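Putative hydrolase (Acinetobacter sp. NBRC 100985, PDB 4XUK) probably hydrolyses organophosphates and lactones at a two-zinc centre, as a member of the metallo-beta-lactamase superfamily. Local coordinates at residues K148-K151 against E152-A155; L248-F251 against A252-K256; P170-K174 against Q175-T179; D33-Q36 against Q37-H40; L62-G66 against K67-L71. The protein carries 2 engineered substitutions. All coordinates share one frame; numbering follows the deposited sequence.

Contact 1. Residues K148-K151 against E152-A155; sequences KLPK and EKQA
K151 CD lies over one face of the Q154 amide, and L149 O lies in the plane of that amide. The Q154 amide reaches back to L149, just before helix 151-173. Its NE2 donates to L149 O at 3.0 Å. The bond is nearly straight at 171°, and together with its in-plane approach this probably holds the rotation of the amide. K151 runs alongside Q154, pointing the same way, and its CD packs 3.4 Å from Q154 NE2. Q154 and K151 belong to the first turn of the helix; L149 and P150 lead into it. The Q154 chain is extended beyond CG (chi2 -173°), and this carries the amide back over the residues before the helix. On the way Q154 CG meets L149 CD1 at 3.4 Å. The backbone closes the turn with K153 N to P150 O and Q154 N to K151 O. P150 and E152 lie side by side, with P150 CB 3.4 Å from E152 OE1. The other carboxylate oxygen, E152 OE2, forms a salt bridge with K153 NZ at 3.2 Å, and the ammonium approaches from above the carboxylate plane.

Contact 2. Residues L248-F251 against A252-K256; sequences LKQF and ANFAK
F254 presses one ring face onto the carbonyl oxygen of Q250, one turn back in the alpha-helix 240-257. In this tight part Q250 O is 3.0 Å from F254 CG and lies above the ring, offset toward its rim. The same oxygen accepts F254 N at 2.8 Å, an i to i+4 bond of the helix. F254 CG stands beside its own backbone N (chi1 -58°), which lays the ring back along the helix over Q250. The Q250 side chain covers the far end of the ring, with CB and NE2 each 3.8 Å from F254 CZ. F251 adds an apolar touch from three residues earlier: its CD1 meets F254 CD2 at 3.9 Å. This buried side continues into the fold. F251 meets the ring of F227, and F254 packs on I216 and T274. The solvent side, with K249 and A252, is looser. Its link to the next turn is mainly backbone bonding, as in N253 N to K249 O, though A252 also touches Y282. N253 ND2 is 3.7 Å from Q250 NE2, with the amide planes 86° apart, while N253 OD1 accepts from N257 ND2 and Q259 NE2.

Contact 3. Residues P170-K174 against Q175-T179; sequences PYQAK and QRFKT
Y171 and R176 are joined by the 6→1 backbone bond of a Schellman motif, which ends helix 151-173 and turns the chain into strand 177-180. R176 N donates to Y171 O at 2.8 Å, and Q175 N donates to Q172 O at 2.9 Å. Q175 is the C-prime residue, with a positive phi of 61° that lets the chain reverse. Apolar contacts join the helix end to the strand. Q172 CG packs on F177 CB at 3.7 Å, and the two side chains run alongside each other, pointing the same way. Their amide and ring planes are steeply inclined, 78° apart. F177 CG is anti to the backbone N (chi1 179°), bringing its ring alongside Q172. Y171 CB and F177 CB approach to 4.2 Å. K174 and R176 meet through their aliphatic parts, K174 CB to R176 CG, 3.9 Å. Among the polar groups, Y171 OH is held by I117 O and F125 N. R176 NH1 makes a weak bond to N127 O, while the R176 backbone pairs with V130 of strand 129-133. Within 175-179, K178 NZ reaches Q175 O in a weak hydrogen bond of 3.3 Å.

Contact 4. Residues D33-Q36 against Q37-H40; sequences DIPQ and QQVH
Q38 lays its amide across the ring of P35, with NE2 3.5 Å from P35 CG and OE1 3.7 Å from P35 CD. With chi2 at 169° the straight chain lays the amide on P35. R229 NH2 holds Q38 OE1 by a hydrogen bond, tying this end to another loop. I34 makes the apolar contact beside it: its CG2 touches V39 CG2 at 3.5 Å. I34 is buried and also packs on R229 and T232. P35 is the N-cap residue of helix 36-45. Its side chain has no hydroxyl or carboxylate to cap the first turn, but its carbonyl begins the helix bonding. P35 O accepts V39 N at 3.2 Å, with the donor in the carbonyl plane, and takes a weak bond from Q38 N. Q36 O in turn accepts H40 N, and H40 CD2 lies 3.2 Å from Q36 O. The Q36 amide and H40 ring planes are 87° apart. One water bridges Q36 OE1 and H40 NE2; it donates to Q36 OE1 (2.6 Å) and is hydrogen-bonded to H40 NE2 (2.7 Å). Q36 NE2 donates to P28 O, and H40 ND1 is bonded to D49 OD1.

Contact 5. Residues L62-G66 against K67-L71; sequences LVNIG and KSLIL. Engineered in segment 67-71: I70 (natural residue Val).
V63 and I70 form an antiparallel hydrogen-bonded pair, with V63 N to I70 O at 2.7 Å and I70 N to V63 O at 2.8 Å, between strands whose directions differ by 162°. The flanking pairs, L62 with L71 and N64 with L69, are non-hydrogen-bonded. On the face that carries these four residues, L62 fits between two leucines. Its CD2 lies 3.8 Å from L69 CG and 4.0 Å from L71 CD1. L69 CD1 turns toward the first strand and touches N64 CB at 3.8 Å. On the other face V63 meets I70, an engineered residue that is valine in the natural protein. The contact is looser, with V63 CB 4.3 Å from I70 CG1, and F189 of strand 189-193 packs on both. The two strands make a beta hairpin, part of a seven-stranded mixed sheet in the metallo-beta-lactamase fold. The loop end of the hairpin is closed by I65 N to S68 O at 2.9 Å. I65 CG1 packs on S68 CB. The loop is braced by an Asx turn. N64 CG is anti to the backbone N (chi1 -180°), and OD1 accepts G66 N at 2.9 Å. G66 has a positive phi (108°), and a CB there would be jammed against the preceding carbonyl O. N64 ND2 is hydrogen-bonded to Y96 OH. L69 N is bonded to D102 OD2.

Contacts 1 and 3 mark the two ends of helix 151-173, with centres 28 Å apart. Contact 3 then leads into strand 177-180, outermost within this chain in the sheet that also holds the hairpin of contact 5. The nearest atoms of contacts 3 and 5 are about 7 Å apart, the closest approach between any two contacts. Contact 4 starts helix 36-45, which precedes strand 54-64 of contact 5 in the chain, yet their centres are 41 Å apart on opposite sides of the chain's centre. Contact 2 lies in helix 240-257. Its F251 side chain is about 14 Å from a bound zinc, and none of the zinc ligands, such as H108, H197 and D218, belongs to the five contacts.

Contact 1. Residues K148-K151 against E152-A155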
loop_
_atom_site.group_PDB
_atom_site.type_symbol
_atom_site.label_atom_id
_atom_site.label_comp_id
_atom_site.label_asym_id
_atom_site.label_seq_id
_atom_site.Cartn_x
_atom_site.Cartn_y
_atom_site.Cartn_z
ATOM N N LYS A 148 4.825 -21.244 -36.952
ATOM C CA LYS A 148 4.903 -22.300 -35.938
ATOM C C LYS A 148 3.808 -22.208 -34.866
ATOM O O LYS A 148 3.740 -23.056 -33.967
ATOM C CB LYS A 148 6.277 -22.295 -35.262
ATOM C CG LYS A 148 7.453 -22.513 -36.204
ATOM C CD LYS A 148 8.762 -22.618 -35.425
ATOM C CE LYS A 148 9.967 -22.741 -36.358
ATOM N NZ LYS A 148 11.256 -22.722 -35.601
ATOM N N LEU A 149 2.964 -21.181 -34.942
ATOM C CA LEU A 149 1.834 -21.089 -34.018
ATOM C C LEU A 149 0.480 -21.116 -34.736
ATOM O O LEU A 149 0.391 -20.783 -35.922
ATOM C CB LEU A 149 1.969 -19.900 -33.049
ATOM C CG LEU A 149 2.732 -18.629 -33.395
ATOM C CD1 LEU A 149 1.981 -17.900 -34.454
ATOM C CD2 LEU A 149 2.868 -17.749 -32.171
ATOM N N PRO A 150 -0.566 -21.568 -34.028
ATOM C CA PRO A 150 -1.912 -21.703 -34.598
ATOM C C PRO A 150 -2.434 -20.385 -35.151
ATOM O O PRO A 150 -2.109 -19.332 -34.606
ATOM C CB PRO A 150 -2.748 -22.130 -33.393
ATOM C CG PRO A 150 -1.795 -22.872 -32.537
ATOM C CD PRO A 150 -0.481 -22.164 -32.681
ATOM N N LYS A 151 -3.227 -20.452 -36.216
ATOM C CA LYS A 151 -3.695 -19.255 -36.914
ATOM C C LYS A 151 -4.361 -18.249 -35.978
ATOM O O LYS A 151 -4.200 -17.046 -36.152
ATOM C CB LYS A 151 -4.655 -19.638 -38.047
ATOM C CG LYS A 151 -4.097 -20.650 -39.052
ATOM C CD LYS A 151 -2.965 -20.053 -39.880
ATOM C CE LYS A 151 -2.751 -20.807 -41.200
ATOM N NZ LYS A 151 -1.649 -21.819 -41.137
ATOM N N GLU A 152 -5.089 -18.746 -34.996
ATOM C CA GLU A 152 -5.739 -17.920 -33.995
ATOM C C GLU A 152 -4.790 -16.981 -33.276
ATOM O O GLU A 152 -5.227 -15.986 -32.783
ATOM C CB GLU A 152 -6.378 -18.762 -32.916
ATOM C CG GLU A 152 -5.311 -19.579 -32.222
ATOM C CD GLU A 152 -5.780 -20.582 -31.190
ATOM O OE1 GLU A 152 -5.534 -21.753 -31.447
ATOM O OE2 GLU A 152 -6.309 -20.207 -30.123
ATOM N N LYS A 153 -3.521 -17.336 -33.205
ATOM C CA LYS A 153 -2.550 -16.625 -32.372
ATOM C C LYS A 153 -1.582 -15.786 -33.191
ATOM O O LYS A 153 -0.780 -15.025 -32.632
ATOM C CB LYS A 153 -1.763 -17.621 -31.516
ATOM C CG LYS A 153 -2.497 -18.066 -30.264
ATOM C CD LYS A 153 -2.065 -19.447 -29.801
ATOM C CE LYS A 153 -2.660 -19.741 -28.427
ATOM N NZ LYS A 153 -4.003 -19.105 -28.277
ATOM N N GLN A 154 -1.664 -15.914 -34.510
ATOM C CA GLN A 154 -0.668 -15.314 -35.399
ATOM C C GLN A 154 -0.761 -13.793 -35.491
ATOM O O GLN A 154 0.264 -13.112 -35.530
ATOM C CB GLN A 154 -0.756 -15.925 -36.800
ATOM C CG GLN A 154 -0.441 -17.410 -36.850
ATOM C CD GLN A 154 -0.371 -17.950 -38.270
ATOM O OE1 GLN A 154 -0.663 -17.238 -39.232
ATOM N NE2 GLN A 154 0.017 -19.216 -38.405
ATOM N N ALA A 155 -1.965 -13.269 -35.530
ATOM C CA ALA A 155 -2.172 -11.843 -35.591
ATOM C C ALA A 155 -1.618 -11.132 -34.372
ATOM O O ALA A 155 -0.931 -10.178 -34.492
ATOM C CB ALA A 155 -3.638 -11.522 -35.719
#

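Contact 2. Residues L248-F251 against A252-K256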
loop_
_atom_site.group_PDB
_atom_site.type_symbol
_atom_site.label_atom_id
_atom_site.label_comp_id
_atom_site.label_asym_id
_atom_site.label_seq_id
_atom_site.Cartn_x
_atom_site.Cartn_y
_atom_site.Cartn_z
ATOM N N LEU A 248 3.972 -22.056 -9.095
ATOM C CA LEU A 248 3.924 -22.912 -7.961
ATOM C C LEU A 248 5.305 -23.202 -7.395
ATOM O O LEU A 248 5.506 -23.217 -6.242
ATOM C CB LEU A 248 3.206 -24.177 -8.322
ATOM C CG LEU A 248 1.722 -24.092 -8.601
ATOM C CD1 LEU A 248 1.256 -25.447 -9.083
ATOM C CD2 LEU A 248 0.951 -23.628 -7.390
ATOM N N LYS A 249 6.263 -23.411 -8.258
ATOM C CA LYS A 249 7.640 -23.597 -7.804
ATOM C C LYS A 249 8.186 -22.363 -7.096
ATOM O O LYS A 249 8.806 -22.466 -6.031
ATOM C CB LYS A 249 8.559 -23.947 -8.975
ATOM C CG LYS A 249 9.679 -24.881 -8.569
ATOM C CD LYS A 249 11.026 -24.288 -8.818
ATOM C CE LYS A 249 11.258 -24.086 -10.296
ATOM N NZ LYS A 249 12.652 -23.633 -10.537
ATOM N N GLN A 250 7.981 -21.192 -7.692
ATOM C CA GLN A 250 8.580 -19.985 -7.143
ATOM C C GLN A 250 7.881 -19.536 -5.861
ATOM O O GLN A 250 8.545 -19.119 -4.920
ATOM C CB GLN A 250 8.611 -18.862 -8.190
ATOM C CG GLN A 250 9.483 -19.194 -9.411
ATOM C CD GLN A 250 10.931 -19.498 -9.039
ATOM O OE1 GLN A 250 11.561 -20.392 -9.608
ATOM N NE2 GLN A 250 11.461 -18.753 -8.084
ATOM N N PHE A 251 6.553 -19.628 -5.818
ATOM C CA PHE A 251 5.806 -19.212 -4.628
ATOM C C PHE A 251 6.146 -20.108 -3.443
ATOM O O PHE A 251 6.202 -19.652 -2.299
ATOM C CB PHE A 251 4.293 -19.233 -4.889
ATOM C CG PHE A 251 3.774 -17.998 -5.580
ATOM C CD1 PHE A 251 4.632 -17.147 -6.271
ATOM C CD2 PHE A 251 2.420 -17.692 -5.532
ATOM C CE1 PHE A 251 4.139 -16.008 -6.911
ATOM C CE2 PHE A 251 1.922 -16.562 -6.153
ATOM C CZ PHE A 251 2.778 -15.722 -6.849
ATOM N N ALA A 252 6.358 -21.389 -3.724
ATOM C CA ALA A 252 6.775 -22.319 -2.686
ATOM C C ALA A 252 8.112 -21.856 -2.127
ATOM O O ALA A 252 8.253 -21.686 -0.925
ATOM C CB ALA A 252 6.867 -23.731 -3.243
ATOM N N ASN A 253 9.084 -21.633 -3.007
ATOM C CA ASN A 253 10.382 -21.099 -2.612
ATOM C C ASN A 253 10.258 -19.807 -1.794
ATOM O O ASN A 253 10.877 -19.687 -0.732
ATOM C CB ASN A 253 11.253 -20.897 -3.867
ATOM C CG ASN A 253 12.466 -20.000 -3.623
ATOM O OD1 ASN A 253 13.060 -19.999 -2.545
ATOM N ND2 ASN A 253 12.842 -19.235 -4.643
ATOM N N PHE A 254 9.454 -18.856 -2.274
ATOM C CA PHE A 254 9.288 -17.563 -1.585
ATOM C C PHE A 254 8.668 -17.689 -0.198
ATOM O O PHE A 254 9.052 -16.978 0.739
ATOM C CB PHE A 254 8.420 -16.613 -2.413
ATOM C CG PHE A 254 8.952 -16.329 -3.801
ATOM C CD1 PHE A 254 10.298 -16.442 -4.095
ATOM C CD2 PHE A 254 8.082 -15.934 -4.804
ATOM C CE1 PHE A 254 10.764 -16.177 -5.380
ATOM C CE2 PHE A 254 8.540 -15.665 -6.089
ATOM C CZ PHE A 254 9.877 -15.782 -6.376
ATOM N N ALA A 255 7.687 -18.577 -0.069
ATOM C CA ALA A 255 7.025 -18.791 1.213
ATOM C C ALA A 255 7.968 -19.400 2.257
ATOM O O ALA A 255 7.961 -18.974 3.414
ATOM C CB ALA A 255 5.780 -19.656 1.038
ATOM N N LYS A 256 8.739 -20.359 1.834
ATOM C CA LYS A 256 9.699 -20.979 2.673
ATOM C C LYS A 256 10.909 -20.078 3.036
ATOM O O LYS A 256 11.331 -20.031 4.134
ATOM C CB LYS A 256 10.155 -22.231 1.984
ATOM C CG LYS A 256 11.150 -23.030 2.753
ATOM C CD LYS A 256 12.332 -23.359 1.885
ATOM C CE LYS A 256 12.453 -24.842 1.640
ATOM N NZ LYS A 256 13.652 -25.414 2.320
#

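Contact 3. Residues P170-K174 against Q175-T179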
loop_
_atom_site.group_PDB
_atom_site.type_symbol
_atom_site.label_atom_id
_atom_site.label_comp_id
_atom_site.label_asym_id
_atom_site.label_seq_id
_atom_site.Cartn_x
_atom_site.Cartn_y
_atom_site.Cartn_z
ATOM N N PRO A 170 16.336 1.454 -31.557
ATOM C CA PRO A 170 17.310 2.486 -31.184
ATOM C C PRO A 170 18.467 1.924 -30.363
ATOM O O PRO A 170 19.560 2.492 -30.403
ATOM C CB PRO A 170 16.488 3.446 -30.313
ATOM C CG PRO A 170 15.086 3.238 -30.718
ATOM C CD PRO A 170 14.988 1.777 -31.046
ATOM N N TYR A 171 18.241 0.842 -29.622
ATOM C CA TYR A 171 19.319 0.276 -28.819
ATOM C C TYR A 171 20.203 -0.653 -29.650
ATOM O O TYR A 171 21.427 -0.638 -29.503
ATOM C CB TYR A 171 18.774 -0.428 -27.571
ATOM C CG TYR A 171 18.137 0.535 -26.601
ATOM C CD1 TYR A 171 16.827 0.979 -26.788
ATOM C CD2 TYR A 171 18.849 1.029 -25.516
ATOM C CE1 TYR A 171 16.239 1.888 -25.903
ATOM C CE2 TYR A 171 18.266 1.926 -24.619
ATOM C CZ TYR A 171 16.965 2.352 -24.823
ATOM O OH TYR A 171 16.389 3.254 -23.941
ATOM N N GLN A 172 19.588 -1.449 -30.522
ATOM C CA GLN A 172 20.347 -2.241 -31.495
ATOM C C GLN A 172 21.269 -1.361 -32.338
ATOM O O GLN A 172 22.435 -1.702 -32.569
ATOM C CB GLN A 172 19.398 -3.028 -32.397
ATOM C CG GLN A 172 18.720 -4.229 -31.712
ATOM C CD GLN A 172 17.687 -4.870 -32.617
ATOM O OE1 GLN A 172 16.884 -4.175 -33.250
ATOM N NE2 GLN A 172 17.720 -6.195 -32.712
ATOM N N ALA A 173 20.749 -0.222 -32.788
ATOM C CA ALA A 173 21.546 0.730 -33.567
ATOM C C ALA A 173 22.820 1.194 -32.843
ATOM O O ALA A 173 23.822 1.510 -33.488
ATOM C CB ALA A 173 20.704 1.918 -33.957
ATOM N N LYS A 174 22.778 1.241 -31.511
ATOM C CA LYS A 174 23.938 1.651 -30.721
ATOM C C LYS A 174 24.718 0.465 -30.171
ATOM O O LYS A 174 25.635 0.653 -29.361
ATOM C CB LYS A 174 23.502 2.538 -29.550
ATOM C CG LYS A 174 22.974 3.911 -29.963
ATOM C CD LYS A 174 23.939 5.007 -29.553
ATOM C CE LYS A 174 23.317 6.387 -29.732
ATOM N NZ LYS A 174 24.064 7.431 -28.966
ATOM N N GLN A 175 24.355 -0.743 -30.603
ATOM C CA GLN A 175 25.000 -1.977 -30.131
ATOM C C GLN A 175 24.822 -2.125 -28.617
ATOM O O GLN A 175 25.722 -2.597 -27.907
ATOM C CB GLN A 175 26.493 -2.020 -30.520
ATOM C CG GLN A 175 26.741 -1.643 -31.988
ATOM C CD GLN A 175 28.135 -2.009 -32.480
ATOM O OE1 GLN A 175 29.100 -2.055 -31.707
ATOM N NE2 GLN A 175 28.245 -2.264 -33.780
ATOM N N ARG A 176 23.666 -1.704 -28.146
ATOM C CA ARG A 176 23.301 -1.782 -26.738
ATOM C C ARG A 176 22.017 -2.579 -26.450
ATOM O O ARG A 176 21.316 -2.339 -25.497
ATOM C CB ARG A 176 23.234 -0.399 -26.110
ATOM C CG ARG A 176 24.448 0.456 -26.348
ATOM C CD ARG A 176 25.411 0.385 -25.207
ATOM N NE ARG A 176 25.634 1.709 -24.762
ATOM C CZ ARG A 176 25.615 2.167 -23.527
ATOM N NH1 ARG A 176 25.406 1.449 -22.456
ATOM N NH2 ARG A 176 25.808 3.416 -23.411
ATOM N N PHE A 177 21.744 -3.539 -27.300
ATOM C CA PHE A 177 20.707 -4.529 -27.015
ATOM C C PHE A 177 21.383 -5.892 -26.970
ATOM O O PHE A 177 21.950 -6.353 -27.971
ATOM C CB PHE A 177 19.626 -4.497 -28.089
ATOM C CG PHE A 177 18.534 -5.502 -27.873
ATOM C CD1 PHE A 177 17.537 -5.267 -26.939
ATOM C CD2 PHE A 177 18.510 -6.681 -28.601
ATOM C CE1 PHE A 177 16.527 -6.197 -26.740
ATOM C CE2 PHE A 177 17.512 -7.610 -28.404
ATOM C CZ PHE A 177 16.523 -7.368 -27.478
ATOM N N LYS A 178 21.324 -6.535 -25.810
ATOM C CA LYS A 178 22.124 -7.721 -25.559
ATOM C C LYS A 178 21.217 -8.865 -25.133
ATOM O O LYS A 178 20.144 -8.636 -24.566
ATOM C CB LYS A 178 23.129 -7.440 -24.441
ATOM C CG LYS A 178 23.994 -6.207 -24.647
ATOM C CD LYS A 178 24.905 -6.375 -25.853
ATOM C CE LYS A 178 25.955 -5.276 -25.918
ATOM N NZ LYS A 178 26.930 -5.545 -27.015
ATOM N N THR A 179 21.641 -10.094 -25.406
ATOM C CA THR A 179 20.958 -11.256 -24.843
ATOM C C THR A 179 21.900 -12.036 -23.929
ATOM O O THR A 179 23.122 -11.877 -24.011
ATOM C CB THR A 179 20.348 -12.170 -25.929
ATOM O OG1 THR A 179 21.384 -12.787 -26.697
ATOM C CG2 THR A 179 19.450 -11.357 -26.857
#

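Contact 4. Residues D33-Q36 against Q37-H40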
loop_
_atom_site.group_PDB
_atom_site.type_symbol
_atom_site.label_atom_id
_atom_site.label_comp_id
_atom_site.label_asym_id
_atom_site.label_seq_id
_atom_site.Cartn_x
_atom_site.Cartn_y
_atom_site.Cartn_z
ATOM N N ASP A 33 -9.677 -21.812 -16.510
ATOM C CA ASP A 33 -10.007 -23.074 -15.887
ATOM C C ASP A 33 -10.330 -22.956 -14.398
ATOM O O ASP A 33 -9.858 -23.684 -13.584
ATOM C CB ASP A 33 -8.874 -24.037 -16.073
ATOM C CG ASP A 33 -8.761 -24.516 -17.428
ATOM O OD1 ASP A 33 -9.400 -24.049 -18.336
ATOM O OD2 ASP A 33 -8.011 -25.408 -17.586
ATOM N N ILE A 34 -11.126 -21.985 -14.082
ATOM C CA ILE A 34 -11.666 -21.817 -12.745
ATOM C C ILE A 34 -13.070 -21.284 -12.949
ATOM O O ILE A 34 -13.284 -20.420 -13.796
ATOM C CB ILE A 34 -10.760 -20.889 -11.871
ATOM C CG1 ILE A 34 -11.346 -20.691 -10.469
ATOM C CG2 ILE A 34 -10.488 -19.563 -12.572
ATOM C CD1 ILE A 34 -10.296 -20.338 -9.404
ATOM N N PRO A 35 -14.051 -21.848 -12.231
ATOM C CA PRO A 35 -15.418 -21.362 -12.411
ATOM C C PRO A 35 -15.468 -19.885 -12.083
ATOM O O PRO A 35 -14.883 -19.469 -11.075
ATOM C CB PRO A 35 -16.203 -22.144 -11.360
ATOM C CG PRO A 35 -15.420 -23.389 -11.150
ATOM C CD PRO A 35 -13.983 -22.938 -11.243
ATOM N N GLN A 36 -16.135 -19.108 -12.931
ATOM C CA GLN A 36 -16.222 -17.668 -12.739
ATOM C C GLN A 36 -16.841 -17.298 -11.397
ATOM O O GLN A 36 -16.509 -16.252 -10.825
ATOM C CB GLN A 36 -16.985 -17.018 -13.898
ATOM C CG GLN A 36 -16.101 -16.783 -15.128
ATOM C CD GLN A 36 -14.971 -15.793 -14.836
ATOM O OE1 GLN A 36 -15.222 -14.628 -14.525
ATOM N NE2 GLN A 36 -13.733 -16.259 -14.921
ATOM N N GLN A 37 -17.732 -18.147 -10.890
ATOM C CA GLN A 37 -18.330 -17.899 -9.579
ATOM C C GLN A 37 -17.261 -17.875 -8.475
ATOM O O GLN A 37 -17.330 -17.050 -7.557
ATOM C CB GLN A 37 -19.408 -18.950 -9.275
ATOM C CG GLN A 37 -20.196 -18.691 -7.983
ATOM C CD GLN A 37 -21.112 -17.475 -8.062
ATOM O OE1 GLN A 37 -21.307 -16.766 -7.073
ATOM N NE2 GLN A 37 -21.688 -17.237 -9.228
ATOM N N GLN A 38 -16.267 -18.763 -8.571
ATOM C CA GLN A 38 -15.197 -18.812 -7.566
ATOM C C GLN A 38 -14.240 -17.641 -7.732
ATOM O O GLN A 38 -13.688 -17.134 -6.747
ATOM C CB GLN A 38 -14.422 -20.133 -7.644
ATOM C CG GLN A 38 -15.214 -21.334 -7.157
ATOM C CD GLN A 38 -14.528 -22.651 -7.485
ATOM O OE1 GLN A 38 -13.299 -22.724 -7.578
ATOM N NE2 GLN A 38 -15.322 -23.693 -7.678
ATOM N N VAL A 39 -14.027 -17.229 -8.981
ATOM C CA VAL A 39 -13.273 -16.012 -9.255
ATOM C C VAL A 39 -13.939 -14.848 -8.545
ATOM O O VAL A 39 -13.274 -14.088 -7.841
ATOM C CB VAL A 39 -13.171 -15.724 -10.776
ATOM C CG1 VAL A 39 -12.574 -14.338 -11.031
ATOM C CG2 VAL A 39 -12.339 -16.782 -11.457
ATOM N N HIS A 40 -15.254 -14.715 -8.707
ATOM C CA HIS A 40 -15.968 -13.620 -8.061
ATOM C C HIS A 40 -15.977 -13.720 -6.536
ATOM O O HIS A 40 -15.891 -12.699 -5.849
ATOM C CB HIS A 40 -17.380 -13.441 -8.647
ATOM C CG HIS A 40 -17.374 -12.867 -10.028
ATOM N ND1 HIS A 40 -16.879 -11.609 -10.303
ATOM C CD2 HIS A 40 -17.769 -13.385 -11.217
ATOM C CE1 HIS A 40 -16.979 -11.372 -11.599
ATOM N NE2 HIS A 40 -17.512 -12.437 -12.178
HETATM O O HOH W 1 -17.475 -13.425 -14.736
#

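Contact 5. Residues L62-G66 against K67-L71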
loop_
_atom_site.group_PDB
_atom_site.type_symbol
_atom_site.label_atom_id
_atom_site.label_comp_id
_atom_site.label_asym_id
_atom_site.label_seq_id
_atom_site.Cartn_x
_atom_site.Cartn_y
_atom_site.Cartn_z
ATOM N N LEU A 62 13.496 0.597 -10.402
ATOM C CA LEU A 62 14.852 1.150 -10.472
ATOM C C LEU A 62 15.665 0.615 -9.307
ATOM O O LEU A 62 15.193 0.623 -8.166
ATOM C CB LEU A 62 14.820 2.678 -10.355
ATOM C CG LEU A 62 14.839 3.570 -11.589
ATOM C CD1 LEU A 62 14.884 5.025 -11.125
ATOM C CD2 LEU A 62 16.021 3.255 -12.532
ATOM N N VAL A 63 16.884 0.165 -9.579
ATOM C CA VAL A 63 17.747 -0.358 -8.524
ATOM C C VAL A 63 19.067 0.410 -8.516
ATOM O O VAL A 63 19.874 0.315 -9.454
ATOM C CB VAL A 63 18.034 -1.855 -8.726
ATOM C CG1 VAL A 63 18.788 -2.428 -7.527
ATOM C CG2 VAL A 63 16.725 -2.626 -8.951
ATOM N N ASN A 64 19.279 1.171 -7.453
ATOM C CA ASN A 64 20.520 1.909 -7.259
ATOM C C ASN A 64 21.466 1.053 -6.413
ATOM O O ASN A 64 21.276 0.920 -5.199
ATOM C CB ASN A 64 20.205 3.239 -6.565
ATOM C CG ASN A 64 21.439 4.095 -6.317
ATOM O OD1 ASN A 64 22.574 3.627 -6.408
ATOM N ND2 ASN A 64 21.212 5.362 -5.984
ATOM N N ILE A 65 22.474 0.462 -7.047
ATOM C CA ILE A 65 23.420 -0.368 -6.302
ATOM C C ILE A 65 24.710 0.385 -5.960
ATOM O O ILE A 65 25.706 -0.229 -5.580
ATOM C CB ILE A 65 23.761 -1.682 -7.037
ATOM C CG1 ILE A 65 24.467 -1.393 -8.361
ATOM C CG2 ILE A 65 22.499 -2.515 -7.276
ATOM C CD1 ILE A 65 25.021 -2.641 -9.023
ATOM N N GLY A 66 24.677 1.711 -6.073
ATOM C CA GLY A 66 25.819 2.537 -5.704
ATOM C C GLY A 66 26.519 3.137 -6.906
ATOM O O GLY A 66 26.405 4.328 -7.170
ATOM N N LYS A 67 27.252 2.315 -7.641
ATOM C CA LYS A 67 27.956 2.801 -8.820
ATOM C C LYS A 67 27.082 2.716 -10.069
ATOM O O LYS A 67 27.348 3.383 -11.071
ATOM C CB LYS A 67 29.248 2.013 -9.016
ATOM C CG LYS A 67 29.186 0.600 -8.464
ATOM C CD LYS A 67 28.336 -0.308 -9.334
ATOM C CE LYS A 67 29.201 -1.165 -10.227
ATOM N NZ LYS A 67 29.857 -2.263 -9.460
ATOM N N SER A 68 26.036 1.895 -9.999
ATOM C CA SER A 68 25.142 1.703 -11.128
ATOM C C SER A 68 23.678 1.876 -10.750
ATOM O O SER A 68 23.280 1.697 -9.590
ATOM C CB SER A 68 25.356 0.326 -11.766
ATOM O OG SER A 68 26.664 0.211 -12.303
ATOM N N LEU A 69 22.893 2.240 -11.755
ATOM C CA LEU A 69 21.460 2.375 -11.621
ATOM C C LEU A 69 20.856 1.466 -12.671
ATOM O O LEU A 69 21.073 1.643 -13.877
ATOM C CB LEU A 69 21.047 3.818 -11.876
ATOM C CG LEU A 69 19.576 4.136 -11.623
ATOM C CD1 LEU A 69 19.217 3.875 -10.158
ATOM C CD2 LEU A 69 19.291 5.568 -12.013
ATOM N N ILE A 70 20.114 0.467 -12.219
ATOM C CA ILE A 70 19.577 -0.486 -13.159
ATOM C C ILE A 70 18.031 -0.496 -13.164
ATOM O O ILE A 70 17.383 -0.439 -12.113
ATOM C CB ILE A 70 20.270 -1.878 -12.981
ATOM C CG1 ILE A 70 19.269 -2.960 -12.711
ATOM C CG2 ILE A 70 21.371 -1.860 -11.916
ATOM C CD1 ILE A 70 18.862 -3.527 -13.954
ATOM N N LEU A 71 17.452 -0.518 -14.363
ATOM C CA LEU A 71 16.003 -0.492 -14.512
ATOM C C LEU A 71 15.491 -1.883 -14.877
ATOM O O LEU A 71 16.014 -2.537 -15.786
ATOM C CB LEU A 71 15.607 0.541 -15.583
ATOM C CG LEU A 71 14.133 0.744 -15.940
ATOM C CD1 LEU A 71 13.356 1.253 -14.739
ATOM C CD2 LEU A 71 13.977 1.703 -17.127
#